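Long-range contacts in beta-hexosaminidase (PDB 6JTJ), which probably cleaves terminal beta-1,4-linked N-acetylglucosamine from peptidoglycan fragments during cell-wall recycling: residues 157-162 and 203-208; 252-257 and 351-356. All coordinates share one frame; numbering follows the deposited sequence.

Contacts 1 and 2 lie side by side in the TIM-barrel-type domain of glycoside hydrolase family 3, with centres about 8 Å apart. Both reach the same sheet. Contact 1 joins strand 161-162 and the residues before it to the loop from helix 186-202 into strand 208-212. Contact 2 comes later in the chain. It sets residues 352-353, at the C-terminal part of helix 346-352, against Ala253 and Ala254 at the start of the next parallel strand, 254-257. Segment 351-356 touches both sides of contact 1: Asn355 bonds to Ile159 and Asp160, and Tyr352 to Lys206. The sugar site is near, with the Cys208 side chain about 7 Å from a bound N-acetylglucosamine.

Contact 1. Residues 157-162 and 203-208; sequences CGIDLS and GGMKSC
Met205 reaches across to the backbone of Ile159 and Asp160, between the approaches to two parallel strands of the TIM-barrel-type domain. Gly204, with positive phi, closes helix 186-202 in a Schellman motif just before Met205. The CG of Met205 stands anti to its own carbonyl carbon (chi1 -62°), and the chain runs extended from there. CG passes 3.3 Å from Asp160 O. SD comes within 3.7 Å of Ser162 N, and CE ends against Ile159. The side chains of Ile159 and Met205 cross at a slant, and Ile159 CG2 meets Met205 CE at 4.0 Å. Helix 136-155 also packs on Met205, through Ala151, Leu154 and Ser155.

Leu161 reaches back the other way. Its CG is anti to the backbone N (chi1 171°), and CD1 comes to rest near the carbonyl of Lys206. The touching parts run 39° apart, and two waters bridge their backbones. Water 1 gives a hydrogen to Asp160 O and accepts one from Lys206 N. Farther along, water 2 donates to two carbonyl oxygens, Ser162 O at 2.8 Å and Lys206 O at 2.7 Å.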
# COMPACT_ATOMS: atom_id res chain seq x y z
N CYS C 157 3.75 -10.03 -26.35
CA CYS C 157 3.52 -11.24 -25.62
C CYS C 157 2.07 -11.63 -25.62
O CYS C 157 1.70 -12.59 -24.97
CB CYS C 157 4.04 -11.09 -24.21
SG CYS C 157 5.83 -10.79 -24.13
N GLY C 158 1.23 -10.89 -26.34
CA GLY C 158 -0.20 -11.22 -26.45
C GLY C 158 -1.09 -10.58 -25.40
O GLY C 158 -2.22 -11.02 -25.21
N ILE C 159 -0.59 -9.55 -24.72
CA ILE C 159 -1.33 -8.84 -23.69
C ILE C 159 -2.14 -7.76 -24.38
O ILE C 159 -1.66 -7.15 -25.32
CB ILE C 159 -0.38 -8.17 -22.68
CG1 ILE C 159 0.61 -9.18 -22.07
CG2 ILE C 159 -1.17 -7.44 -21.61
CD1 ILE C 159 0.01 -10.26 -21.22
N ASP C 160 -3.36 -7.50 -23.92
CA ASP C 160 -4.17 -6.45 -24.55
C ASP C 160 -3.95 -5.06 -23.96
O ASP C 160 -3.91 -4.08 -24.69
CB ASP C 160 -5.65 -6.80 -24.46
CG ASP C 160 -6.00 -7.98 -25.33
OD1 ASP C 160 -5.97 -7.83 -26.57
OD2 ASP C 160 -6.33 -9.04 -24.78
N LEU C 161 -3.82 -5.00 -22.64
CA LEU C 161 -3.94 -3.76 -21.89
C LEU C 161 -3.11 -3.82 -20.62
O LEU C 161 -3.09 -4.85 -19.93
CB LEU C 161 -5.41 -3.61 -21.52
CG LEU C 161 -5.86 -2.51 -20.56
CD1 LEU C 161 -5.96 -1.19 -21.28
CD2 LEU C 161 -7.20 -2.87 -19.99
N SER C 162 -2.43 -2.72 -20.30
CA SER C 162 -1.90 -2.50 -18.95
C SER C 162 -2.82 -1.56 -18.17
O SER C 162 -3.35 -0.60 -18.73
CB SER C 162 -0.51 -1.88 -19.01
OG SER C 162 -0.03 -1.59 -17.71
N GLY C 203 1.97 1.57 -28.99
CA GLY C 203 2.27 0.19 -28.67
C GLY C 203 1.09 -0.75 -28.76
O GLY C 203 1.19 -1.90 -28.36
N GLY C 204 -0.04 -0.25 -29.26
CA GLY C 204 -1.22 -1.07 -29.49
C GLY C 204 -2.29 -1.02 -28.41
O GLY C 204 -3.30 -1.71 -28.53
N MET C 205 -2.10 -0.21 -27.37
CA MET C 205 -2.94 -0.31 -26.17
C MET C 205 -3.73 0.95 -25.85
O MET C 205 -3.27 2.06 -26.06
CB MET C 205 -2.07 -0.64 -24.95
CG MET C 205 -1.34 -1.98 -25.05
SD MET C 205 -0.59 -2.46 -23.47
CE MET C 205 -0.26 -4.20 -23.82
N LYS C 206 -4.90 0.74 -25.26
CA LYS C 206 -5.67 1.79 -24.61
C LYS C 206 -5.18 2.02 -23.16
O LYS C 206 -4.26 1.35 -22.71
CB LYS C 206 -7.15 1.41 -24.59
CG LYS C 206 -7.73 1.14 -25.98
CD LYS C 206 -7.57 2.34 -26.89
CE LYS C 206 -8.45 2.19 -28.12
NZ LYS C 206 -8.18 0.90 -28.82
N SER C 207 -5.82 2.96 -22.46
CA SER C 207 -5.44 3.31 -21.09
C SER C 207 -6.55 3.02 -20.07
O SER C 207 -7.73 2.88 -20.42
CB SER C 207 -5.13 4.78 -21.02
OG SER C 207 -6.33 5.53 -21.22
N CYS C 208 -6.15 2.87 -18.81
CA CYS C 208 -7.07 2.66 -17.70
C CYS C 208 -6.66 3.56 -16.55
O CYS C 208 -5.61 3.33 -15.93
CB CYS C 208 -7.05 1.20 -17.25
SG CYS C 208 -8.09 0.88 -15.81
O HOH W 1 -5.66 -1.96 -25.04
O HOH W 2 -2.34 0.15 -21.20

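Contact 2. Residues 252-257 and 351-356; sequences MAAVMP and QYMENS
Ala253 sets its methyl group against the edge of the Tyr352 ring, where the C-terminal part of helix 346-352 meets the residue just before strand 254-257 of the barrel. This is the tight part. CB lies 3.5 Å from Tyr352 CD2 and 3.6 Å from Tyr352 CE2. Ala253 CA sits in the ring plane, so the ring presents its edge to this residue. Tyr352 CG is anti to the backbone N (chi1 -171°), which carries the ring out toward Ala253.

The same methyl also packs on Met353, with Ala253 CB 3.9 Å from Met353 CG. Beyond CG the methionine chain runs straight to its sulfur (chi2 -174°). The sulfur makes a looser contact, though a buried one, with Met353 SD 4.3 Å from Ala254 CB, in the first residue of the strand. Met353 also touches Val290 of the next strand.

Tyr352 as a whole is exposed, even though its ring edge is closely packed on Ala253. Its hydroxyl is hydrogen-bonded to Gly251 O, just before the strand segment. Lys206 makes a cation-pi contact with the tyrosine.

Between the two segments the contact is apolar, made by small methyl groups, a ring edge and a thioether. Its chemistry implies that close fit joins the two segments directly, while interactions with Gly251 and Lys206 probably help hold the tyrosine at the solvent side.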
# COMPACT_ATOMS: atom_id res chain seq x y z
N MET C 252 -9.87 7.57 -22.99
CA MET C 252 -9.52 6.56 -21.98
C MET C 252 -10.51 5.40 -22.03
O MET C 252 -11.72 5.63 -22.05
CB MET C 252 -9.52 7.21 -20.59
CG MET C 252 -9.22 6.27 -19.44
SD MET C 252 -8.99 7.16 -17.88
CE MET C 252 -10.57 7.98 -17.69
N ALA C 253 -10.01 4.17 -22.02
CA ALA C 253 -10.86 2.98 -22.22
C ALA C 253 -11.54 2.45 -20.98
O ALA C 253 -12.58 1.82 -21.05
CB ALA C 253 -10.05 1.86 -22.83
N ALA C 254 -10.92 2.70 -19.82
CA ALA C 254 -11.39 2.12 -18.59
C ALA C 254 -10.96 2.93 -17.39
O ALA C 254 -10.05 3.77 -17.47
CB ALA C 254 -10.85 0.72 -18.47
N VAL C 255 -11.58 2.61 -16.28
CA VAL C 255 -11.29 3.22 -15.00
C VAL C 255 -11.32 2.11 -13.93
O VAL C 255 -12.11 1.16 -14.06
CB VAL C 255 -12.34 4.31 -14.76
CG1 VAL C 255 -12.70 4.45 -13.31
CG2 VAL C 255 -11.87 5.63 -15.36
N MET C 256 -10.43 2.22 -12.95
CA MET C 256 -10.49 1.42 -11.74
C MET C 256 -10.88 2.38 -10.62
O MET C 256 -10.31 3.46 -10.50
CB MET C 256 -9.14 0.83 -11.30
CG MET C 256 -8.50 -0.34 -12.16
SD MET C 256 -9.14 -2.00 -11.92
CE MET C 256 -9.70 -1.91 -10.21
N PRO C 257 -11.84 1.99 -9.78
CA PRO C 257 -12.28 2.88 -8.72
C PRO C 257 -11.41 2.79 -7.50
O PRO C 257 -10.77 1.76 -7.27
CB PRO C 257 -13.69 2.37 -8.42
CG PRO C 257 -13.56 0.90 -8.59
CD PRO C 257 -12.56 0.70 -9.73
N GLN C 351 -14.41 -4.65 -26.43
CA GLN C 351 -13.75 -4.67 -27.73
C GLN C 351 -12.85 -3.46 -27.93
O GLN C 351 -11.79 -3.58 -28.53
CB GLN C 351 -14.78 -4.77 -28.88
CG GLN C 351 -14.12 -5.00 -30.28
CD GLN C 351 -12.96 -6.05 -30.34
OE1 GLN C 351 -12.89 -7.04 -29.59
NE2 GLN C 351 -12.02 -5.80 -31.26
N TYR C 352 -13.28 -2.31 -27.44
CA TYR C 352 -12.45 -1.11 -27.45
C TYR C 352 -11.06 -1.34 -26.80
O TYR C 352 -10.09 -0.73 -27.21
CB TYR C 352 -13.18 0.03 -26.75
CG TYR C 352 -12.53 1.39 -26.88
CD1 TYR C 352 -12.48 2.06 -28.10
CD2 TYR C 352 -11.98 2.01 -25.77
CE1 TYR C 352 -11.90 3.32 -28.21
CE2 TYR C 352 -11.40 3.26 -25.86
CZ TYR C 352 -11.35 3.91 -27.07
OH TYR C 352 -10.75 5.15 -27.13
N MET C 353 -10.98 -2.27 -25.85
CA MET C 353 -9.70 -2.57 -25.17
C MET C 353 -8.81 -3.58 -25.89
O MET C 353 -7.68 -3.81 -25.46
CB MET C 353 -9.98 -3.07 -23.75
CG MET C 353 -10.62 -2.02 -22.84
SD MET C 353 -10.77 -2.59 -21.14
CE MET C 353 -11.62 -4.16 -21.30
N GLU C 354 -9.30 -4.21 -26.96
CA GLU C 354 -8.50 -5.20 -27.67
C GLU C 354 -7.24 -4.54 -28.22
O GLU C 354 -7.28 -3.39 -28.64
CB GLU C 354 -9.25 -5.90 -28.82
CG GLU C 354 -8.78 -7.34 -29.01
CD GLU C 354 -9.65 -8.14 -29.98
OE1 GLU C 354 -9.62 -9.41 -29.94
OE2 GLU C 354 -10.38 -7.49 -30.77
N ASN C 355 -6.13 -5.26 -28.16
CA ASN C 355 -4.89 -4.75 -28.70
C ASN C 355 -5.04 -4.48 -30.19
O ASN C 355 -5.65 -5.27 -30.91
CB ASN C 355 -3.74 -5.73 -28.50
CG ASN C 355 -2.40 -5.03 -28.51
OD1 ASN C 355 -1.95 -4.59 -29.55
ND2 ASN C 355 -1.75 -4.96 -27.36
N SER C 356 -4.51 -3.36 -30.65
CA SER C 356 -4.67 -2.95 -32.03
C SER C 356 -3.52 -3.44 -32.94
O SER C 356 -3.61 -3.29 -34.14
CB SER C 356 -4.87 -1.42 -32.10
OG SER C 356 -3.71 -0.73 -31.69